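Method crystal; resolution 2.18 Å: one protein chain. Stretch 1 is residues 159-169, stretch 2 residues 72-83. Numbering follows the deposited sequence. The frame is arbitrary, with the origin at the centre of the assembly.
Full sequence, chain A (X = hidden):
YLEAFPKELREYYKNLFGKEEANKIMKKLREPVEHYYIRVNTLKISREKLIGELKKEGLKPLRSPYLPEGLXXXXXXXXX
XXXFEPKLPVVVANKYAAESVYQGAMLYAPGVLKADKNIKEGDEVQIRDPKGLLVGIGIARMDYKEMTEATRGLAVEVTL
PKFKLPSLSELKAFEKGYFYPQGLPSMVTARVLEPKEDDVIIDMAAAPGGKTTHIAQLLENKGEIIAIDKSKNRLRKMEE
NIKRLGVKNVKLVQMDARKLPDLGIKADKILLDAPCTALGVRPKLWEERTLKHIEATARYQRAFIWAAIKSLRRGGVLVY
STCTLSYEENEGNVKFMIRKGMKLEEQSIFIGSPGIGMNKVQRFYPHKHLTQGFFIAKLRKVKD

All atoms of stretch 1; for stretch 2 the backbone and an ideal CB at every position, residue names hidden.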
ATOM      1  N   THR A 159      -5.445  -7.347 -23.753  1.00 21.05           N
ATOM      2  CA  THR A 159      -6.294  -8.522 -23.686  1.00 20.38           C
ATOM      3  C   THR A 159      -5.589  -9.671 -22.984  1.00 21.28           C
ATOM      4  O   THR A 159      -6.213 -10.662 -22.614  1.00 24.28           O
ATOM      5  CB  THR A 159      -6.708  -8.975 -25.088  1.00 25.41           C
ATOM      6  OG1 THR A 159      -5.528  -9.209 -25.867  1.00 24.30           O
ATOM      7  CG2 THR A 159      -7.546  -7.904 -25.762  1.00 25.55           C
ATOM      8  N   LEU A 160      -4.277  -9.547 -22.831  1.00 20.88           N
ATOM      9  CA  LEU A 160      -3.512 -10.546 -22.102  1.00 23.34           C
ATOM     10  C   LEU A 160      -2.470  -9.888 -21.212  1.00 21.42           C
ATOM     11  O   LEU A 160      -1.280  -9.882 -21.531  1.00 19.77           O
ATOM     12  CB  LEU A 160      -2.837 -11.522 -23.067  1.00 23.38           C
ATOM     13  CG  LEU A 160      -2.274 -12.782 -22.404  1.00 26.38           C
ATOM     14  CD1 LEU A 160      -3.404 -13.669 -21.882  1.00 19.92           C
ATOM     15  CD2 LEU A 160      -1.391 -13.535 -23.383  1.00 26.03           C
ATOM     16  N   PRO A 161      -2.919  -9.315 -20.089  1.00 24.50           N
ATOM     17  CA  PRO A 161      -1.984  -8.790 -19.095  1.00 19.92           C
ATOM     18  C   PRO A 161      -1.237  -9.934 -18.421  1.00 20.84           C
ATOM     19  O   PRO A 161      -1.737 -11.051 -18.411  1.00 19.91           O
ATOM     20  CB  PRO A 161      -2.895  -8.059 -18.110  1.00 20.74           C
ATOM     21  CG  PRO A 161      -4.182  -8.812 -18.189  1.00 23.62           C
ATOM     22  CD  PRO A 161      -4.319  -9.214 -19.637  1.00 20.46           C
ATOM     23  N   LYS A 162      -0.057  -9.667 -17.881  1.00 19.26           N
ATOM     24  CA  LYS A 162       0.675 -10.695 -17.162  1.00 20.85           C
ATOM     25  C   LYS A 162      -0.149 -11.173 -15.958  1.00 24.47           C
ATOM     26  O   LYS A 162      -0.258 -12.372 -15.699  1.00 22.10           O
ATOM     27  CB  LYS A 162       2.036 -10.161 -16.728  1.00 19.96           C
ATOM     28  CG  LYS A 162       2.799 -11.070 -15.802  1.00 26.81           C
ATOM     29  CD  LYS A 162       3.561 -12.136 -16.545  1.00 24.99           C
ATOM     30  CE  LYS A 162       4.878 -12.423 -15.846  1.00 22.85           C
ATOM     31  NZ  LYS A 162       5.404 -13.768 -16.199  1.00 37.71           N
ATOM     32  N   PHE A 163      -0.740 -10.222 -15.243  1.00 20.23           N
ATOM     33  CA  PHE A 163      -1.652 -10.519 -14.143  1.00 19.89           C
ATOM     34  C   PHE A 163      -2.903  -9.671 -14.277  1.00 21.15           C
ATOM     35  O   PHE A 163      -2.884  -8.624 -14.922  1.00 21.58           O
ATOM     36  CB  PHE A 163      -1.005 -10.255 -12.779  1.00 20.29           C
ATOM     37  CG  PHE A 163       0.174 -11.132 -12.478  1.00 21.04           C
ATOM     38  CD1 PHE A 163      -0.006 -12.393 -11.927  1.00 24.08           C
ATOM     39  CD2 PHE A 163       1.464 -10.688 -12.724  1.00 21.51           C
ATOM     40  CE1 PHE A 163       1.079 -13.202 -11.638  1.00 23.81           C
ATOM     41  CE2 PHE A 163       2.558 -11.490 -12.431  1.00 22.60           C
ATOM     42  CZ  PHE A 163       2.365 -12.750 -11.892  1.00 20.74           C
ATOM     43  N   LYS A 164      -3.989 -10.123 -13.664  1.00 18.49           N
ATOM     44  CA  LYS A 164      -5.235  -9.377 -13.690  1.00 22.13           C
ATOM     45  C   LYS A 164      -5.818  -9.172 -12.295  1.00 24.46           C
ATOM     46  O   LYS A 164      -6.138 -10.131 -11.597  1.00 19.21           O
ATOM     47  CB  LYS A 164      -6.256 -10.085 -14.577  1.00 27.29           C
ATOM     48  CG  LYS A 164      -7.600  -9.387 -14.665  1.00 30.54           C
ATOM     49  CD  LYS A 164      -7.453  -7.937 -15.061  1.00 31.99           C
ATOM     50  CE  LYS A 164      -8.814  -7.287 -15.263  1.00 41.35           C
ATOM     51  NZ  LYS A 164      -8.692  -5.807 -15.409  1.00 57.85           N
ATOM     52  N   LEU A 165      -5.936  -7.906 -11.906  1.00 21.98           N
ATOM     53  CA  LEU A 165      -6.677  -7.500 -10.723  1.00 25.41           C
ATOM     54  C   LEU A 165      -7.853  -6.662 -11.200  1.00 29.46           C
ATOM     55  O   LEU A 165      -7.745  -5.969 -12.205  1.00 24.24           O
ATOM     56  CB  LEU A 165      -5.802  -6.696  -9.757  1.00 24.97           C
ATOM     57  CG  LEU A 165      -4.660  -7.408  -9.028  1.00 26.46           C
ATOM     58  CD1 LEU A 165      -3.918  -6.436  -8.127  1.00 26.34           C
ATOM     59  CD2 LEU A 165      -5.200  -8.564  -8.218  1.00 26.13           C
ATOM     60  N   PRO A 166      -8.989  -6.739 -10.496  1.00 28.77           N
ATOM     61  CA  PRO A 166     -10.155  -5.946 -10.902  1.00 30.07           C
ATOM     62  C   PRO A 166      -9.879  -4.446 -10.842  1.00 30.10           C
ATOM     63  O   PRO A 166      -9.160  -3.997  -9.953  1.00 29.66           O
ATOM     64  CB  PRO A 166     -11.228  -6.349  -9.881  1.00 29.05           C
ATOM     65  CG  PRO A 166     -10.456  -6.819  -8.695  1.00 27.99           C
ATOM     66  CD  PRO A 166      -9.238  -7.494  -9.257  1.00 25.27           C
ATOM     67  N   SER A 167     -10.429  -3.692 -11.788  1.00 34.06           N
ATOM     68  CA  SER A 167     -10.395  -2.233 -11.716  1.00 37.00           C
ATOM     69  C   SER A 167     -11.673  -1.739 -11.053  1.00 37.83           C
ATOM     70  O   SER A 167     -12.772  -1.982 -11.554  1.00 43.11           O
ATOM     71  CB  SER A 167     -10.242  -1.617 -13.102  1.00 34.00           C
ATOM     72  OG  SER A 167     -11.364  -1.935 -13.901  1.00 47.15           O
ATOM     73  N   LEU A 168     -11.532  -1.060  -9.921  1.00 38.79           N
ATOM     74  CA  LEU A 168     -12.687  -0.668  -9.126  1.00 33.77           C
ATOM     75  C   LEU A 168     -12.928   0.835  -9.131  1.00 35.62           C
ATOM     76  O   LEU A 168     -13.982   1.301  -8.698  1.00 33.74           O
ATOM     77  CB  LEU A 168     -12.516  -1.151  -7.689  1.00 32.85           C
ATOM     78  CG  LEU A 168     -12.074  -2.606  -7.542  1.00 33.35           C
ATOM     79  CD1 LEU A 168     -11.663  -2.877  -6.109  1.00 27.51           C
ATOM     80  CD2 LEU A 168     -13.181  -3.550  -7.967  1.00 28.50           C
ATOM     81  N   SER A 169     -11.949   1.586  -9.624  1.00 33.57           N
ATOM     82  CA  SER A 169     -11.986   3.044  -9.540  1.00 37.62           C
ATOM     83  C   SER A 169     -13.109   3.652 -10.376  1.00 35.40           C
ATOM     84  O   SER A 169     -13.591   4.742 -10.075  1.00 43.53           O
ATOM     85  CB  SER A 169     -10.642   3.636  -9.969  1.00 31.76           C
ATOM     86  OG  SER A 169     -10.244   3.129 -11.232  1.00 48.67           O
ATOM     87  N   UNK A  72     -11.979  -9.244  -0.441  1.00 21.05           N
ATOM     88  CA  UNK A  72     -10.847  -9.355  -1.346  1.00 20.48           C
ATOM     89  C   UNK A  72     -11.209 -10.052  -2.649  1.00 23.90           C
ATOM     90  O   UNK A  72     -12.177 -10.812  -2.725  1.00 23.51           O
ATOM     91  CB  UNK A  72      -9.704 -10.105  -0.660  1.00 20.48           C
ATOM     92  N   UNK A  73     -10.425  -9.764  -3.679  1.00 23.78           N
ATOM     93  CA  UNK A  73     -10.603 -10.383  -4.978  1.00 19.87           C
ATOM     94  C   UNK A  73      -9.396 -11.246  -5.283  1.00 19.77           C
ATOM     95  O   UNK A  73      -8.261 -10.872  -4.980  1.00 19.97           O
ATOM     96  CB  UNK A  73     -10.812  -9.330  -6.068  1.00 19.87           C
ATOM     97  N   UNK A  74      -9.638 -12.418  -5.852  1.00 16.65           N
ATOM     98  CA  UNK A  74      -8.544 -13.316  -6.166  1.00 20.39           C
ATOM     99  C   UNK A  74      -7.887 -12.856  -7.465  1.00 21.22           C
ATOM    100  O   UNK A  74      -8.562 -12.556  -8.452  1.00 28.34           O
ATOM    101  CB  UNK A  74      -9.034 -14.761  -6.277  1.00 20.39           C
ATOM    102  N   UNK A  75      -6.562 -12.824  -7.455  1.00 24.41           N
ATOM    103  CA  UNK A  75      -5.783 -12.374  -8.598  1.00 23.18           C
ATOM    104  C   UNK A  75      -5.748 -13.435  -9.697  1.00 25.07           C
ATOM    105  O   UNK A  75      -5.782 -14.629  -9.416  1.00 25.38           O
ATOM    106  CB  UNK A  75      -4.360 -12.019  -8.161  1.00 23.18           C
ATOM    107  N   UNK A  76      -5.690 -12.990 -10.949  1.00 27.21           N
ATOM    108  CA  UNK A  76      -5.566 -13.897 -12.084  1.00 24.29           C
ATOM    109  C   UNK A  76      -4.166 -13.798 -12.687  1.00 25.07           C
ATOM    110  O   UNK A  76      -3.621 -12.705 -12.833  1.00 28.09           O
ATOM    111  CB  UNK A  76      -6.628 -13.586 -13.141  1.00 24.29           C
ATOM    112  N   UNK A  77      -3.581 -14.943 -13.017  1.00 25.28           N
ATOM    113  CA  UNK A  77      -2.261 -14.981 -13.625  1.00 24.63           C
ATOM    114  C   UNK A  77      -1.274 -15.842 -12.852  1.00 30.44           C
ATOM    115  O   UNK A  77      -1.593 -16.333 -11.763  1.00 30.05           O
ATOM    116  CB  UNK A  77      -1.710 -13.559 -13.751  1.00 24.63           C
ATOM    117  N   UNK A  78      -0.052 -16.005 -13.387  1.00 26.41           N
ATOM    118  CA  UNK A  78       0.460 -15.349 -14.596  1.00 29.02           C
ATOM    119  C   UNK A  78      -0.114 -15.930 -15.883  1.00 29.68           C
ATOM    120  O   UNK A  78      -0.222 -17.146 -16.030  1.00 31.57           O
ATOM    121  CB  UNK A  78       1.986 -15.452 -14.634  1.00 29.02           C
ATOM    122  N   UNK A  79      -0.481 -15.045 -16.803  1.00 25.69           N
ATOM    123  CA  UNK A  79      -1.135 -15.447 -18.041  1.00 27.34           C
ATOM    124  C   UNK A  79      -0.152 -15.904 -19.112  1.00 26.89           C
ATOM    125  O   UNK A  79      -0.558 -16.413 -20.153  1.00 31.33           O
ATOM    126  CB  UNK A  79      -1.976 -14.288 -18.580  1.00 27.34           C
ATOM    127  N   UNK A  80       1.137 -15.716 -18.856  1.00 27.36           N
ATOM    128  CA  UNK A  80       2.163 -16.294 -19.710  1.00 33.36           C
ATOM    129  C   UNK A  80       3.452 -16.523 -18.928  1.00 33.39           C
ATOM    130  O   UNK A  80       3.643 -15.976 -17.840  1.00 28.98           O
ATOM    131  CB  UNK A  80       2.426 -15.389 -20.915  1.00 33.36           C
ATOM    132  N   UNK A  81       4.327 -17.351 -19.488  1.00 34.38           N
ATOM    133  CA  UNK A  81       5.564 -17.738 -18.821  1.00 40.77           C
ATOM    134  C   UNK A  81       6.545 -16.574 -18.719  1.00 38.53           C
ATOM    135  O   UNK A  81       6.466 -15.608 -19.478  1.00 33.95           O
ATOM    136  CB  UNK A  81       6.217 -18.905 -19.564  1.00 40.77           C
ATOM    137  N   UNK A  82       7.471 -16.675 -17.774  1.00 43.38           N
ATOM    138  CA  UNK A  82       8.443 -15.616 -17.544  1.00 41.03           C
ATOM    139  C   UNK A  82       9.424 -15.490 -18.705  1.00 43.21           C
ATOM    140  O   UNK A  82      10.001 -14.426 -18.920  1.00 43.18           O
ATOM    141  CB  UNK A  82       9.204 -15.874 -16.242  1.00 41.03           C
ATOM    142  N   UNK A  83       9.606 -16.574 -19.454  1.00 45.34           N
ATOM    143  CA  UNK A  83      10.540 -16.575 -20.577  1.00 46.22           C
ATOM    144  C   UNK A  83       9.853 -16.389 -21.929  1.00 42.94           C
ATOM    145  O   UNK A  83      10.517 -16.404 -22.965  1.00 44.97           O
ATOM    146  CB  UNK A  83      11.333 -17.884 -20.585  1.00 46.22           C
TER

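Position 72 lies out of reach: nothing of stretch 1 comes within 5.5 Å of its ideal CB, so the contact sets no rule. It is Tyr72.

At 73 the CA-to-CB bond points toward stretch 1, and the ideal CB stands 3.7 Å from CG of Pro166, with Leu168 beyond. Two apolar side chains and no polar partner suit a branched aliphatic, a methionine or an aromatic. The residue is Phe73. Its ring takes a CH-pi contact from Pro166, whose CG lies 4.1 Å from the ring centroid, off-centre, and its CE1 reaches CD1 of Leu168 at 3.9 Å.

Position 74 points away, leaving side-chain choice free; it is Val74. Its backbone still matters, because one water donates to both O of Val74 (2.9 Å) and O of Lys164 (2.7 Å).

At 75 the bond runs sideways, with the ideal CB 3.6 Å from CD2 of Leu165 and the Phe163 ring farther along. A side chain with an aliphatic start would fit: leucine, or the longer methionine, lysine or arginine. The residue is Arg75. CD1 of Phe163 lies over one face of its guanidinium, 3.5 Å from NE of Arg75, while NE and NH2 find hydrogen bonds elsewhere in the structure.

Position 76 is fixed by its backbone: it forms a single antiparallel bridge with Lys164. The ideal CB sits sideways, 3.8 Å from CB of Lys164; any residue but proline keeps the bridge, and many side chains would do. In Glu76, N donates to O of Lys164 at 3.0 Å and O accepts from N of Lys164 at 2.7 Å. The side chain packs OE1 3.6 Å from CG of Lys164 without forming a salt bridge.

At 77 the rule is strict. An ideal CB would fall 2.7 Å from O of Lys162 and 2.8 Å from CD1 of Phe163, and phi/psi of 124/176 would jam it against the preceding carbonyl. Glycine alone suits, and Gly77 is found.

Position 78 follows a cis peptide bond, which strongly favours proline. Pro78 sets CD 3.8 Å from CE1 of Phe163, and its CA makes a CH contact to O of Lys162 at 3.3 Å.

At 79 the bond points toward stretch 1, and the ideal CB is tight, 3.3 Å from O of Pro161. That carbonyl acceptor invites a short donor: asparagine, or perhaps serine or threonine. Asn79 gives ND2 to O of Pro161 at 2.6 Å, and its backbone N to O of Lys162 at 2.9 Å.

Position 80 starts sideways, 4.9 Å from CD2 of Leu160, a gap for a large apolar group. Phe80 fills it: CD2 meets CD2 of Leu160 at 3.9 Å, and CE1 meets CD of Lys162 at 3.4 Å.

Position 81 points away; Ser81 donates a hydrogen bond from OG to position 83.

At 82 the ideal CB is 4.3 Å from NZ of Lys162, calling for an acid or another acceptor. Asp82 makes the salt bridge, OD1 to NZ of Lys162, at 2.5 Å.

At 83 CB points away, beyond 5.5 Å of stretch 1, so no rule applies; it is Asp83, whose OD1 accepts from OG of Ser81 at 2.6 Å.

Stretch 2 72-83: YFVREGPNFSDD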
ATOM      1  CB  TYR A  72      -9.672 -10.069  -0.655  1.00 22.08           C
ATOM      2  CG  TYR A  72      -9.891 -11.537  -0.371  1.00 22.68           C
ATOM      3  CD1 TYR A  72      -9.568 -12.500  -1.319  1.00 22.91           C
ATOM      4  CD2 TYR A  72     -10.409 -11.963   0.850  1.00 23.24           C
ATOM      5  CE1 TYR A  72      -9.764 -13.843  -1.068  1.00 31.76           C
ATOM      6  CE2 TYR A  72     -10.610 -13.308   1.110  1.00 25.32           C
ATOM      7  CZ  TYR A  72     -10.286 -14.243   0.145  1.00 27.00           C
ATOM      8  OH  TYR A  72     -10.479 -15.584   0.382  1.00 33.19           O
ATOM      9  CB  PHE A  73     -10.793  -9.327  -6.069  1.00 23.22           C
ATOM     10  CG  PHE A  73     -11.913  -8.364  -5.794  1.00 27.01           C
ATOM     11  CD1 PHE A  73     -11.711  -7.247  -5.002  1.00 20.37           C
ATOM     12  CD2 PHE A  73     -13.175  -8.583  -6.328  1.00 26.49           C
ATOM     13  CE1 PHE A  73     -12.744  -6.364  -4.748  1.00 22.80           C
ATOM     14  CE2 PHE A  73     -14.210  -7.706  -6.080  1.00 23.92           C
ATOM     15  CZ  PHE A  73     -13.997  -6.595  -5.286  1.00 25.48           C
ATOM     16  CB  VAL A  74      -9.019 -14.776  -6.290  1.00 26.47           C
ATOM     17  CG1 VAL A  74      -7.860 -15.677  -6.675  1.00 25.15           C
ATOM     18  CG2 VAL A  74      -9.631 -15.243  -4.972  1.00 23.39           C
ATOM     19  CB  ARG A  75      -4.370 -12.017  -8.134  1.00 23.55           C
ATOM     20  CG  ARG A  75      -3.392 -11.689  -9.235  1.00 26.90           C
ATOM     21  CD  ARG A  75      -2.338 -12.773  -9.318  1.00 24.52           C
ATOM     22  NE  ARG A  75      -1.127 -12.421  -8.598  1.00 21.31           N
ATOM     23  CZ  ARG A  75      -0.171 -13.283  -8.269  1.00 24.63           C
ATOM     24  NH1 ARG A  75      -0.292 -14.566  -8.577  1.00 16.82           N
ATOM     25  NH2 ARG A  75       0.910 -12.857  -7.630  1.00 20.79           N
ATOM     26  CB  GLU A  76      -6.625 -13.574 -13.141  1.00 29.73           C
ATOM     27  CG  GLU A  76      -8.056 -13.771 -12.647  1.00 31.06           C
ATOM     28  CD  GLU A  76      -9.098 -13.306 -13.649  1.00 36.88           C
ATOM     29  OE1 GLU A  76      -8.717 -12.812 -14.729  1.00 40.50           O
ATOM     30  OE2 GLU A  76     -10.305 -13.424 -13.346  1.00 44.71           O
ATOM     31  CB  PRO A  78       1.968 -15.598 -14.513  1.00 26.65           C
ATOM     32  CG  PRO A  78       2.087 -16.868 -13.748  1.00 30.75           C
ATOM     33  CD  PRO A  78       0.970 -16.849 -12.742  1.00 28.85           C
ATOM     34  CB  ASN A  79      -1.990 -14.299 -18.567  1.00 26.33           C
ATOM     35  CG  ASN A  79      -3.171 -14.009 -17.673  1.00 26.98           C
ATOM     36  OD1 ASN A  79      -3.751 -14.921 -17.086  1.00 31.33           O
ATOM     37  ND2 ASN A  79      -3.526 -12.738 -17.552  1.00 23.30           N
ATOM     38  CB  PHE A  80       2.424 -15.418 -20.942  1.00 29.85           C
ATOM     39  CG  PHE A  80       2.570 -13.955 -20.641  1.00 26.97           C
ATOM     40  CD1 PHE A  80       3.789 -13.436 -20.234  1.00 25.70           C
ATOM     41  CD2 PHE A  80       1.499 -13.091 -20.804  1.00 22.16           C
ATOM     42  CE1 PHE A  80       3.931 -12.090 -19.970  1.00 23.82           C
ATOM     43  CE2 PHE A  80       1.633 -11.743 -20.545  1.00 22.66           C
ATOM     44  CZ  PHE A  80       2.852 -11.240 -20.124  1.00 21.91           C
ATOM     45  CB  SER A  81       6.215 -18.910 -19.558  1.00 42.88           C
ATOM     46  OG  SER A  81       7.404 -19.320 -18.908  1.00 52.10           O
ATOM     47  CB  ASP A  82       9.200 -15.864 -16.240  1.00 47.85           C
ATOM     48  CG  ASP A  82       8.350 -15.594 -15.017  1.00 48.33           C
ATOM     49  OD1 ASP A  82       7.142 -15.318 -15.181  1.00 47.66           O
ATOM     50  OD2 ASP A  82       8.885 -15.665 -13.892  1.00 52.11           O
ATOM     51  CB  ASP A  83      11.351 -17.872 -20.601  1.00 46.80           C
ATOM     52  CG  ASP A  83      10.499 -19.089 -20.902  1.00 55.79           C
ATOM     53  OD1 ASP A  83       9.267 -19.020 -20.705  1.00 52.14           O
ATOM     54  OD2 ASP A  83      11.061 -20.112 -21.349  1.00 68.67           O
TER
HETATM   55  O   HOH W   1      -8.595 -10.616 -10.561  1.00 30.09           O
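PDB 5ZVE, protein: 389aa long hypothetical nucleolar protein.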